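Local atomic coordinates of malate dehydrogenase (Pyrococcus horikoshii, PDB entry 1V9N), a protein that catalyses the NAD-dependent interconversion of (S)-malate and oxaloacetate, and is seen here with bound NADPH. Residues Leu89-Glu94 / Ile121-Asn126; Met148-Pro153 / Ser276-Phe281; Arg163-Asn168 / Lys244-Ser249. All coordinates share one frame; numbering follows the deposited sequence.

Contact 1 of 3, residues Leu89-Glu94 / Ile121-Asn126; sequences LIDGDE and IARNSN
Strands 89-91 and 121-123 run in parallel, joined by short backbone bonds. I90 N gives its hydrogen to I121 O at 2.8 Å, I90 O takes one from R123 N, and G92 N closes on R123 O at 177°; the first and last are almost straight. D91 pairs with R123 in the register, and its side chain, on the same face as that of R123, turns to meet it. CG stands anti to the backbone N (chi1 -172°), which brings the oxygens to R123 NE and N124 ND2. D91 OD2 receives R123 NE at 3.1 Å through its anti lone pair, a salt bridge lying in the guanidinium plane although the two planar groups are almost perpendicular (83°). A water bridges OD2 and R123 NH2, while R123 NH1 is taken by S260 O. D91 OD1 is gripped twice. Its syn lone pair faces N124, with D91 OD1 to N124 ND2 at 2.9 Å. Its anti lone pair takes D93 N, an Asx turn. The two strands are the outer members of a beta-alpha-beta unit whose crossover is helix 97-115; V100 and S104 of that helix pack on A122, whose CB also lies 4.1 Å from I90 CB. At the corner, E94 N donates to N124 O at 2.9 Å. E94 CG passes N124 OD1 at 3.2 Å; OE1 accepts from G275 N and OE2 from a second water. N126 ND2 donates to G95 O.

Contact 2 of 3, residues Met148-Pro153 / Ser276-Phe281; sequences MTNSRP and SNVCHF. With NDP (NADPH dihydro-nicotinamide-adenine-dinucleotide phosphate), chain B.
An antiparallel pairing in the mixed sheet of the subunit joins strand 144-149 to strand 278-285. M148 and F281 form a hydrogen-bonded pair, with F281 N reaching M148 O at 2.9 Å from above the carbonyl plane; T149 and H280 follow as a non-hydrogen-bonded pair. The selenomethionine at 148 is the side chain to trace. Its CB sits 4.0 Å from F281 CB, and with CG anti to the carbonyl carbon (chi1 -58°) the extended chain runs alongside the phenylalanine, both pointing the same way. SE approaches F281 CD2 to 4.0 Å, an oblique Met-aromatic contact, and the terminal CE lies beside CD2 and CE2. V252 and L255 of helix 242-258 pack on M148, and L255 and S256 on F281. On the face of T149 and H280, T149 OG1, anti to its backbone N, meets the edge of the H280 ring in plane and hydrogen-bonds ND1 at 2.9 Å, while NE2 on the far side bonds S125 OG; the imidazole is thus held at both nitrogens and also stacks on Y128. T149 CG2 and S151 CB lie beside the nicotinamide carboxamide, S151 CB being 3.5 Å from O7N of NADPH. N150 ND2 donates to D253 OD1. N150 also grips C279 twice: N donates to C279 O, and OD1 accepts C279 N at 2.9 Å, nearly straight (175°) but from above the side-chain carbonyl plane.

Contact 3 of 3, residues Arg163-Asn168 / Lys244-Ser249; sequences RILGTN and KGYGLS. With NDP (NADPH dihydro-nicotinamide-adenine-dinucleotide phosphate), chain C.
Polar bonds carry one end of this contact, where the loop 163-168 meets helix 242-258 at S249. N168 sends ND2 to S249 O, a backbone carbonyl of the helix, at 3.1 Å; the oxygen lies in the amide plane and the bond is fairly straight at 166°, although the donor stands above the carbonyl plane. D253 OD2 and S265 OG also lie within bonding reach of this buried amide nitrogen, so its two hydrogens must be shared among three acceptors. S249 itself turns OG anti to its backbone N (chi1 178°), which puts the hydroxyl 3.1 Å from G166 O, to which it could donate. A water next to this pair accepts from G166 N and hydrogen-bonds S249 OG at 3.0 Å. L165 CB also lies against S249 OG, at 3.7 Å. Y246 OH is bonded to W320 O of the second subunit.

Apolar packing makes the other end. L165 has CG anti to the carbonyl carbon (chi1 -53°), with its chain crossing Y246 at about a right angle; its CD1 comes to 3.3 Å from Y246 CD1, a tight approach oblique to the ring. The same ring stacks edge-to-face with H322 of the second subunit.

Cofactor contacts leave from the helix. Y246 CE2 touches C2A of the NADPH adenine at 3.4 Å, and the extended K244 chain delivers NZ to the phosphate oxygen O1N at 2.8 Å. NZ shares its protons among O1N and the carbonyls of A186, S188 and V189 of the second subunit, so it probably links cofactor and partner chain.

I164 and L165 form a classic beta bulge opposite V155. The loop links strand 144-149 to strand 170-174 and lies along helix 242-258, whose L248 packs on L248 of the second subunit.

How the contacts relate
From the N terminus, contact 1 closes first, ending the excursion from strand 87-91 through helix 97-115 to strand 117-125. Contact 2 opens later in the chain, at strand 144-149, and its long loop shuts only when strand 278-285 arrives; contact 3, between 163-168 and 244-249, is nested inside it. Strand 278-285 lies between strands 117-125 and 144-149, so contacts 1 and 2 share one sheet and touch, for instance through A122 O and H280 N. Contacts 2 and 3 meet where S151 OG takes T167 N. Contacts 1 and 3 do not touch, their nearest atoms about 11 Å apart, but each reaches the second subunit.

Contact 1 of 3, residues Leu89-Glu94 / Ile121-Asn126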
loop_
_atom_site.group_PDB
_atom_site.type_symbol
_atom_site.label_atom_id
_atom_site.label_comp_id
_atom_site.label_asym_id
_atom_site.label_seq_id
_atom_site.Cartn_x
_atom_site.Cartn_y
_atom_site.Cartn_z
ATOM N N LEU A 89 -19.077 -4.945 -8.509
ATOM C CA LEU A 89 -18.624 -3.780 -9.253
ATOM C C LEU A 89 -19.853 -2.876 -9.259
ATOM O O LEU A 89 -20.907 -3.244 -9.772
ATOM C CB LEU A 89 -18.206 -4.164 -10.675
ATOM C CG LEU A 89 -17.963 -3.012 -11.656
ATOM C CD1 LEU A 89 -17.010 -1.993 -11.053
ATOM C CD2 LEU A 89 -17.403 -3.573 -12.959
ATOM N N ILE A 90 -19.710 -1.698 -8.670
ATOM C CA ILE A 90 -20.809 -0.751 -8.536
ATOM C C ILE A 90 -20.635 0.514 -9.377
ATOM O O ILE A 90 -19.518 0.994 -9.562
ATOM C CB ILE A 90 -20.925 -0.285 -7.054
ATOM C CG1 ILE A 90 -21.124 -1.486 -6.123
ATOM C CG2 ILE A 90 -22.017 0.758 -6.910
ATOM C CD1 ILE A 90 -22.349 -2.317 -6.409
ATOM N N ASP A 91 -21.746 1.047 -9.879
ATOM C CA ASP A 91 -21.713 2.307 -10.622
ATOM C C ASP A 91 -22.478 3.285 -9.725
ATOM O O ASP A 91 -23.666 3.090 -9.446
ATOM C CB ASP A 91 -22.396 2.190 -11.988
ATOM C CG ASP A 91 -22.202 3.442 -12.840
ATOM O OD1 ASP A 91 -22.759 4.499 -12.474
ATOM O OD2 ASP A 91 -21.477 3.378 -13.868
ATOM N N GLY A 92 -21.779 4.319 -9.267
ATOM C CA GLY A 92 -22.367 5.301 -8.369
ATOM C C GLY A 92 -23.431 6.240 -8.903
ATOM O O GLY A 92 -24.048 6.978 -8.128
ATOM N N ASP A 93 -23.647 6.227 -10.214
ATOM C CA ASP A 93 -24.657 7.084 -10.833
ATOM C C ASP A 93 -24.489 8.547 -10.414
ATOM O O ASP A 93 -25.463 9.262 -10.220
ATOM C CB ASP A 93 -26.055 6.566 -10.465
ATOM C CG ASP A 93 -27.160 7.161 -11.337
ATOM O OD1 ASP A 93 -26.912 7.418 -12.533
ATOM O OD2 ASP A 93 -28.287 7.351 -10.827
ATOM N N GLU A 94 -23.235 8.969 -10.272
ATOM C CA GLU A 94 -22.864 10.337 -9.899
ATOM C C GLU A 94 -23.380 10.842 -8.556
ATOM O O GLU A 94 -23.487 12.052 -8.332
ATOM C CB GLU A 94 -23.271 11.309 -11.021
ATOM C CG GLU A 94 -22.629 10.954 -12.350
ATOM C CD GLU A 94 -22.676 12.075 -13.373
ATOM O OE1 GLU A 94 -22.360 13.235 -13.020
ATOM O OE2 GLU A 94 -23.011 11.785 -14.543
ATOM N N ILE A 121 -15.837 -2.516 -5.658
ATOM C CA ILE A 121 -15.201 -1.427 -6.368
ATOM C C ILE A 121 -16.287 -0.580 -7.013
ATOM O O ILE A 121 -17.282 -1.102 -7.523
ATOM C CB ILE A 121 -14.226 -1.976 -7.415
ATOM C CG1 ILE A 121 -13.146 -2.794 -6.690
ATOM C CG2 ILE A 121 -13.601 -0.844 -8.202
ATOM C CD1 ILE A 121 -12.182 -3.493 -7.589
ATOM N N ALA A 122 -16.102 0.733 -6.980
ATOM C CA ALA A 122 -17.100 1.627 -7.536
ATOM C C ALA A 122 -16.524 2.635 -8.517
ATOM O O ALA A 122 -15.405 3.111 -8.353
ATOM C CB ALA A 122 -17.824 2.362 -6.398
ATOM N N ARG A 123 -17.294 2.932 -9.557
ATOM C CA ARG A 123 -16.894 3.922 -10.546
ATOM C C ARG A 123 -18.053 4.899 -10.620
ATOM O O ARG A 123 -19.097 4.682 -9.996
ATOM C CB ARG A 123 -16.683 3.284 -11.921
ATOM C CG ARG A 123 -17.975 2.802 -12.570
ATOM C CD ARG A 123 -17.706 2.133 -13.903
ATOM N NE ARG A 123 -18.945 1.700 -14.549
ATOM C CZ ARG A 123 -19.042 0.612 -15.306
ATOM N NH1 ARG A 123 -17.974 -0.147 -15.502
ATOM N NH2 ARG A 123 -20.197 0.290 -15.874
ATOM N N ASN A 124 -17.866 5.966 -11.388
ATOM C CA ASN A 124 -18.889 6.988 -11.578
ATOM C C ASN A 124 -19.418 7.538 -10.259
ATOM O O ASN A 124 -20.628 7.668 -10.057
ATOM C CB ASN A 124 -20.035 6.428 -12.429
ATOM C CG ASN A 124 -20.943 7.522 -12.974
ATOM O OD1 ASN A 124 -20.534 8.674 -13.094
ATOM N ND2 ASN A 124 -22.176 7.159 -13.320
ATOM N N SER A 125 -18.494 7.872 -9.365
ATOM C CA SER A 125 -18.831 8.423 -8.062
ATOM C C SER A 125 -18.272 9.853 -7.953
ATOM O O SER A 125 -17.924 10.470 -8.959
ATOM C CB SER A 125 -18.243 7.530 -6.962
ATOM O OG SER A 125 -18.601 7.985 -5.667
ATOM N N ASN A 126 -18.186 10.366 -6.729
ATOM C CA ASN A 126 -17.684 11.713 -6.477
ATOM C C ASN A 126 -16.753 11.700 -5.268
ATOM O O ASN A 126 -16.611 10.675 -4.608
ATOM C CB ASN A 126 -18.863 12.673 -6.231
ATOM C CG ASN A 126 -19.427 13.244 -7.521
ATOM O OD1 ASN A 126 -18.761 14.033 -8.198
ATOM N ND2 ASN A 126 -20.646 12.838 -7.878
HETATM O O HOH W 1 -22.958 1.765 -16.080
HETATM O O HOH W 2 -23.484 9.267 -15.670
#

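Contact 2 of 3, residues Met148-Pro153 / Ser276-Phe281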
loop_
_atom_site.group_PDB
_atom_site.type_symbol
_atom_site.label_atom_id
_atom_site.label_comp_id
_atom_site.label_asym_id
_atom_site.label_seq_id
_atom_site.Cartn_x
_atom_site.Cartn_y
_atom_site.Cartn_z
HETATM N N MSE A 148 -9.652 2.846 -0.682
HETATM C CA MSE A 148 -8.806 3.685 -1.517
HETATM C C MSE A 148 -9.724 4.442 -2.459
HETATM O O MSE A 148 -10.880 4.050 -2.667
HETATM C CB MSE A 148 -7.865 2.842 -2.383
HETATM C CG MSE A 148 -6.933 1.904 -1.651
HETATM SE SE MSE A 148 -6.047 0.734 -2.947
HETATM C CE MSE A 148 -5.505 -0.672 -1.720
ATOM N N THR A 149 -9.195 5.514 -3.037
ATOM C CA THR A 149 -9.938 6.328 -3.985
ATOM C C THR A 149 -8.941 7.115 -4.827
ATOM O O THR A 149 -7.867 7.480 -4.350
ATOM C CB THR A 149 -10.868 7.335 -3.266
ATOM O OG1 THR A 149 -11.624 8.064 -4.241
ATOM C CG2 THR A 149 -10.055 8.326 -2.427
ATOM N N ASN A 150 -9.276 7.354 -6.089
ATOM C CA ASN A 150 -8.393 8.143 -6.920
ATOM C C ASN A 150 -8.923 9.571 -6.809
ATOM O O ASN A 150 -9.877 9.827 -6.061
ATOM C CB ASN A 150 -8.380 7.636 -8.372
ATOM C CG ASN A 150 -9.740 7.668 -9.027
ATOM O OD1 ASN A 150 -10.705 8.189 -8.471
ATOM N ND2 ASN A 150 -9.821 7.116 -10.228
ATOM N N SER A 151 -8.310 10.507 -7.520
ATOM C CA SER A 151 -8.759 11.888 -7.433
ATOM C C SER A 151 -8.292 12.707 -8.622
ATOM O O SER A 151 -7.798 12.166 -9.611
ATOM C CB SER A 151 -8.236 12.518 -6.141
ATOM O OG SER A 151 -6.817 12.568 -6.144
ATOM N N ARG A 152 -8.458 14.021 -8.518
ATOM C CA ARG A 152 -8.045 14.927 -9.580
ATOM C C ARG A 152 -6.531 14.878 -9.700
ATOM O O ARG A 152 -5.833 14.625 -8.718
ATOM C CB ARG A 152 -8.484 16.359 -9.255
ATOM C CG ARG A 152 -9.979 16.524 -9.093
ATOM C CD ARG A 152 -10.374 17.983 -8.880
ATOM N NE ARG A 152 -9.736 18.566 -7.702
ATOM C CZ ARG A 152 -8.632 19.305 -7.732
ATOM N NH1 ARG A 152 -8.035 19.566 -8.889
ATOM N NH2 ARG A 152 -8.121 19.781 -6.603
ATOM N N PRO A 153 -5.999 15.108 -10.909
ATOM C CA PRO A 153 -4.543 15.083 -11.086
ATOM C C PRO A 153 -3.887 16.236 -10.327
ATOM O O PRO A 153 -4.218 17.403 -10.544
ATOM C CB PRO A 153 -4.379 15.201 -12.601
ATOM C CG PRO A 153 -5.589 15.995 -13.013
ATOM C CD PRO A 153 -6.684 15.362 -12.187
ATOM N N SER A 276 -17.762 13.327 -13.046
ATOM C CA SER A 276 -16.462 13.491 -12.388
ATOM C C SER A 276 -15.708 12.166 -12.472
ATOM O O SER A 276 -14.487 12.132 -12.628
ATOM C CB SER A 276 -16.633 13.887 -10.925
ATOM O OG SER A 276 -17.268 15.149 -10.811
ATOM N N ASN A 277 -16.467 11.083 -12.358
ATOM C CA ASN A 277 -15.954 9.726 -12.436
ATOM C C ASN A 277 -14.867 9.387 -11.415
ATOM O O ASN A 277 -13.826 8.828 -11.758
ATOM C CB ASN A 277 -15.469 9.447 -13.866
ATOM C CG ASN A 277 -15.650 7.990 -14.276
ATOM O OD1 ASN A 277 -16.284 7.205 -13.567
ATOM N ND2 ASN A 277 -15.103 7.628 -15.436
ATOM N N VAL A 278 -15.103 9.742 -10.156
ATOM C CA VAL A 278 -14.160 9.397 -9.103
ATOM C C VAL A 278 -14.446 7.916 -8.857
ATOM O O VAL A 278 -15.606 7.498 -8.883
ATOM C CB VAL A 278 -14.426 10.178 -7.798
ATOM C CG1 VAL A 278 -13.469 9.709 -6.718
ATOM C CG2 VAL A 278 -14.249 11.671 -8.034
ATOM N N CYS A 279 -13.403 7.124 -8.642
ATOM C CA CYS A 279 -13.586 5.696 -8.413
ATOM C C CYS A 279 -13.028 5.287 -7.055
ATOM O O CYS A 279 -12.075 5.888 -6.566
ATOM C CB CYS A 279 -12.915 4.899 -9.537
ATOM S SG CYS A 279 -13.601 5.246 -11.208
ATOM N N HIS A 280 -13.629 4.265 -6.448
ATOM C CA HIS A 280 -13.195 3.805 -5.133
ATOM C C HIS A 280 -12.952 2.301 -5.088
ATOM O O HIS A 280 -13.454 1.548 -5.923
ATOM C CB HIS A 280 -14.249 4.127 -4.066
ATOM C CG HIS A 280 -14.892 5.471 -4.211
ATOM N ND1 HIS A 280 -14.170 6.641 -4.323
ATOM C CD2 HIS A 280 -16.196 5.835 -4.210
ATOM C CE1 HIS A 280 -15.002 7.664 -4.385
ATOM N NE2 HIS A 280 -16.239 7.203 -4.319
ATOM N N PHE A 281 -12.190 1.880 -4.084
ATOM C CA PHE A 281 -11.868 0.472 -3.857
ATOM C C PHE A 281 -12.175 0.187 -2.388
ATOM O O PHE A 281 -11.746 0.931 -1.509
ATOM C CB PHE A 281 -10.380 0.208 -4.121
ATOM C CG PHE A 281 -9.938 -1.197 -3.792
ATOM C CD1 PHE A 281 -10.073 -2.223 -4.722
ATOM C CD2 PHE A 281 -9.402 -1.495 -2.541
ATOM C CE1 PHE A 281 -9.680 -3.527 -4.416
ATOM C CE2 PHE A 281 -9.005 -2.796 -2.221
ATOM C CZ PHE A 281 -9.145 -3.815 -3.164
HETATM P PA NDP B . -1.268 12.350 7.686
HETATM O O1A NDP B . -1.994 13.312 8.481
HETATM O O2A NDP B . 0.180 12.513 7.313
HETATM O O5B NDP B . -1.466 10.892 8.412
HETATM C C5B NDP B . -0.892 9.694 7.858
HETATM C C4B NDP B . -1.330 8.554 8.797
HETATM O O4B NDP B . -0.240 8.413 9.727
HETATM C C3B NDP B . -2.567 8.745 9.631
HETATM O O3B NDP B . -3.258 7.462 9.703
HETATM C C2B NDP B . -2.117 9.180 10.980
HETATM O O2B NDP B . -2.992 8.919 12.091
HETATM C C1B NDP B . -0.768 8.534 11.047
HETATM N N9A NDP B . 0.262 9.294 11.807
HETATM C C8A NDP B . 0.488 10.699 11.869
HETATM N N7A NDP B . 1.516 10.978 12.637
HETATM C C5A NDP B . 1.994 9.785 13.098
HETATM C C6A NDP B . 3.076 9.390 13.949
HETATM N N6A NDP B . 3.885 10.314 14.479
HETATM N N1A NDP B . 3.287 8.055 14.218
HETATM C C2A NDP B . 2.465 7.099 13.674
HETATM N N3A NDP B . 1.425 7.368 12.859
HETATM C C4A NDP B . 1.238 8.741 12.605
HETATM O O3 NDP B . -1.995 11.982 6.342
HETATM P PN NDP B . -2.411 12.687 4.983
HETATM O O1N NDP B . -1.713 11.945 3.937
HETATM O O2N NDP B . -2.014 14.118 5.213
HETATM O O5D NDP B . -3.986 12.460 4.994
HETATM C C5D NDP B . -4.935 13.510 4.653
HETATM C C4D NDP B . -6.413 12.970 4.751
HETATM O O4D NDP B . -7.044 13.299 3.526
HETATM C C3D NDP B . -6.597 11.439 4.906
HETATM O O3D NDP B . -7.640 11.213 5.863
HETATM C C2D NDP B . -6.918 10.925 3.513
HETATM O O2D NDP B . -7.697 9.748 3.560
HETATM C C1D NDP B . -7.630 12.158 2.898
HETATM N N1N NDP B . -7.465 12.285 1.425
HETATM C C2N NDP B . -8.646 12.151 0.643
HETATM C C3N NDP B . -8.496 12.285 -0.799
HETATM C C7N NDP B . -9.677 12.167 -1.660
HETATM O O7N NDP B . -9.631 12.276 -2.891
HETATM N N7N NDP B . -10.902 11.925 -1.118
HETATM C C4N NDP B . -7.193 12.543 -1.325
HETATM C C5N NDP B . -6.053 12.664 -0.542
HETATM C C6N NDP B . -6.183 12.541 0.840
HETATM P P2B NDP B . -3.939 9.947 12.770
HETATM O O1X NDP B . -3.760 9.636 14.197
HETATM O O2X NDP B . -5.348 9.710 12.329
HETATM O O3X NDP B . -3.491 11.365 12.431
#

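Contact 3 of 3, residues Arg163-Asn168 / Lys244-Ser249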
loop_
_atom_site.group_PDB
_atom_site.type_symbol
_atom_site.label_atom_id
_atom_site.label_comp_id
_atom_site.label_asym_id
_atom_site.label_seq_id
_atom_site.Cartn_x
_atom_site.Cartn_y
_atom_site.Cartn_z
ATOM N N ARG A 163 0.979 17.645 -13.588
ATOM C CA ARG A 163 0.063 17.125 -12.583
ATOM C C ARG A 163 -0.673 16.024 -13.337
ATOM O O ARG A 163 -1.516 16.313 -14.182
ATOM C CB ARG A 163 -0.976 18.164 -12.160
ATOM C CG ARG A 163 -0.482 19.357 -11.376
ATOM C CD ARG A 163 -1.693 20.173 -10.940
ATOM N NE ARG A 163 -1.344 21.372 -10.184
ATOM C CZ ARG A 163 -2.241 22.216 -9.684
ATOM N NH1 ARG A 163 -3.539 21.993 -9.861
ATOM N NH2 ARG A 163 -1.843 23.284 -9.005
ATOM N N ILE A 164 -0.358 14.769 -13.052
ATOM C CA ILE A 164 -1.032 13.683 -13.751
ATOM C C ILE A 164 -1.608 12.621 -12.832
ATOM O O ILE A 164 -2.623 12.010 -13.159
ATOM C CB ILE A 164 -0.091 13.031 -14.796
ATOM C CG1 ILE A 164 -0.113 13.873 -16.074
ATOM C CG2 ILE A 164 -0.506 11.591 -15.082
ATOM C CD1 ILE A 164 0.540 13.218 -17.254
ATOM N N LEU A 165 -0.969 12.411 -11.684
ATOM C CA LEU A 165 -1.427 11.411 -10.724
ATOM C C LEU A 165 -2.251 12.045 -9.603
ATOM O O LEU A 165 -2.088 13.227 -9.288
ATOM C CB LEU A 165 -0.224 10.686 -10.114
ATOM C CG LEU A 165 0.786 10.078 -11.094
ATOM C CD1 LEU A 165 1.959 9.520 -10.312
ATOM C CD2 LEU A 165 0.123 8.989 -11.921
ATOM N N GLY A 166 -3.128 11.253 -8.994
ATOM C CA GLY A 166 -3.938 11.769 -7.905
ATOM C C GLY A 166 -3.244 11.565 -6.571
ATOM O O GLY A 166 -2.255 10.838 -6.489
ATOM N N THR A 167 -3.746 12.212 -5.525
ATOM C CA THR A 167 -3.165 12.067 -4.198
ATOM C C THR A 167 -3.587 10.715 -3.613
ATOM O O THR A 167 -3.168 10.320 -2.523
ATOM C CB THR A 167 -3.584 13.233 -3.289
ATOM O OG1 THR A 167 -4.981 13.503 -3.456
ATOM C CG2 THR A 167 -2.785 14.482 -3.652
ATOM N N ASN A 168 -4.422 10.028 -4.383
ATOM C CA ASN A 168 -4.924 8.684 -4.106
ATOM C C ASN A 168 -4.532 8.072 -2.768
ATOM O O ASN A 168 -3.519 7.385 -2.657
ATOM C CB ASN A 168 -4.470 7.783 -5.251
ATOM C CG ASN A 168 -4.824 8.366 -6.604
ATOM O OD1 ASN A 168 -5.566 9.346 -6.687
ATOM N ND2 ASN A 168 -4.311 7.767 -7.669
ATOM N N LYS A 244 8.475 5.130 -5.324
ATOM C CA LYS A 244 7.611 4.233 -4.571
ATOM C C LYS A 244 6.269 4.906 -4.306
ATOM O O LYS A 244 5.219 4.295 -4.498
ATOM C CB LYS A 244 8.272 3.829 -3.253
ATOM C CG LYS A 244 9.497 2.950 -3.443
ATOM C CD LYS A 244 10.133 2.561 -2.114
ATOM C CE LYS A 244 11.299 1.620 -2.354
ATOM N NZ LYS A 244 11.878 1.096 -1.086
ATOM N N GLY A 245 6.303 6.162 -3.869
ATOM C CA GLY A 245 5.066 6.877 -3.621
ATOM C C GLY A 245 4.301 6.978 -4.929
ATOM O O GLY A 245 3.069 6.992 -4.956
ATOM N N TYR A 246 5.055 7.052 -6.021
ATOM C CA TYR A 246 4.497 7.138 -7.367
ATOM C C TYR A 246 3.831 5.807 -7.733
ATOM O O TYR A 246 2.764 5.783 -8.346
ATOM C CB TYR A 246 5.637 7.532 -8.328
ATOM C CG TYR A 246 5.516 7.208 -9.809
ATOM C CD1 TYR A 246 4.296 7.262 -10.486
ATOM C CD2 TYR A 246 6.661 6.913 -10.548
ATOM C CE1 TYR A 246 4.232 7.027 -11.871
ATOM C CE2 TYR A 246 6.609 6.682 -11.912
ATOM C CZ TYR A 246 5.403 6.738 -12.573
ATOM O OH TYR A 246 5.390 6.495 -13.933
ATOM N N GLY A 247 4.453 4.704 -7.333
ATOM C CA GLY A 247 3.887 3.402 -7.624
ATOM C C GLY A 247 2.616 3.159 -6.829
ATOM O O GLY A 247 1.643 2.623 -7.353
ATOM N N LEU A 248 2.630 3.553 -5.561
ATOM C CA LEU A 248 1.473 3.392 -4.687
ATOM C C LEU A 248 0.278 4.147 -5.263
ATOM O O LEU A 248 -0.864 3.694 -5.172
ATOM C CB LEU A 248 1.800 3.917 -3.285
ATOM C CG LEU A 248 2.823 3.103 -2.479
ATOM C CD1 LEU A 248 3.282 3.898 -1.266
ATOM C CD2 LEU A 248 2.197 1.779 -2.047
ATOM N N SER A 249 0.545 5.308 -5.852
ATOM C CA SER A 249 -0.519 6.105 -6.449
ATOM C C SER A 249 -1.143 5.350 -7.614
ATOM O O SER A 249 -2.356 5.397 -7.813
ATOM C CB SER A 249 0.022 7.450 -6.939
ATOM O OG SER A 249 -1.007 8.195 -7.559
HETATM P PA NDP C . 13.364 -0.368 -5.872
HETATM O O1A NDP C . 14.435 -0.987 -6.615
HETATM O O2A NDP C . 13.466 1.006 -5.267
HETATM O O5B NDP C . 12.031 -0.426 -6.828
HETATM C C5B NDP C . 10.762 0.084 -6.378
HETATM C C4B NDP C . 9.777 -0.186 -7.531
HETATM O O4B NDP C . 9.774 1.032 -8.297
HETATM C C3B NDP C . 10.093 -1.289 -8.502
HETATM O O3B NDP C . 8.836 -1.936 -8.867
HETATM C C2B NDP C . 10.724 -0.653 -9.690
HETATM O O2B NDP C . 10.634 -1.348 -10.945
HETATM C C1B NDP C . 10.092 0.704 -9.649
HETATM N N9A NDP C . 10.956 1.819 -10.125
HETATM C C8A NDP C . 12.354 2.023 -9.944
HETATM N N7A NDP C . 12.742 3.147 -10.499
HETATM C C5A NDP C . 11.631 3.713 -11.055
HETATM C C6A NDP C . 11.366 4.917 -11.783
HETATM N N6A NDP C . 12.357 5.776 -12.044
HETATM N N1A NDP C . 10.086 5.192 -12.213
HETATM C C2A NDP C . 9.061 4.319 -11.946
HETATM N N3A NDP C . 9.207 3.164 -11.265
HETATM C C4A NDP C . 10.527 2.914 -10.841
HETATM O O3 NDP C . 12.800 -1.277 -4.722
HETATM P PN NDP C . 13.294 -1.905 -3.351
HETATM O O1N NDP C . 12.403 -1.355 -2.335
HETATM O O2N NDP C . 14.743 -1.508 -3.305
HETATM O O5D NDP C . 13.075 -3.456 -3.631
HETATM C C5D NDP C . 14.063 -4.466 -3.285
HETATM C C4D NDP C . 13.547 -5.903 -3.681
HETATM O O4D NDP C . 13.691 -6.714 -2.529
HETATM C C3D NDP C . 12.057 -6.030 -4.087
HETATM O O3D NDP C . 11.979 -6.914 -5.212
HETATM C C2D NDP C . 11.341 -6.543 -2.850
HETATM O O2D NDP C . 10.186 -7.282 -3.187
HETATM C C1D NDP C . 12.469 -7.364 -2.172
HETATM N N1N NDP C . 12.375 -7.421 -0.689
HETATM C C2N NDP C . 12.128 -8.703 -0.121
HETATM C C3N NDP C . 12.044 -8.770 1.330
HETATM C C7N NDP C . 11.801 -10.064 1.978
HETATM O O7N NDP C . 11.723 -10.203 3.205
HETATM N N7N NDP C . 11.645 -11.189 1.229
HETATM C C4N NDP C . 12.217 -7.566 2.078
HETATM C C5N NDP C . 12.452 -6.324 1.501
HETATM C C6N NDP C . 12.537 -6.246 0.113
HETATM P P2B NDP C . 11.753 -2.205 -11.598
HETATM O O1X NDP C . 11.660 -1.811 -13.013
HETATM O O2X NDP C . 11.456 -3.659 -11.413
HETATM O O3X NDP C . 13.104 -1.842 -10.990
HETATM O O HOH W 3 -2.682 8.420 -10.030
#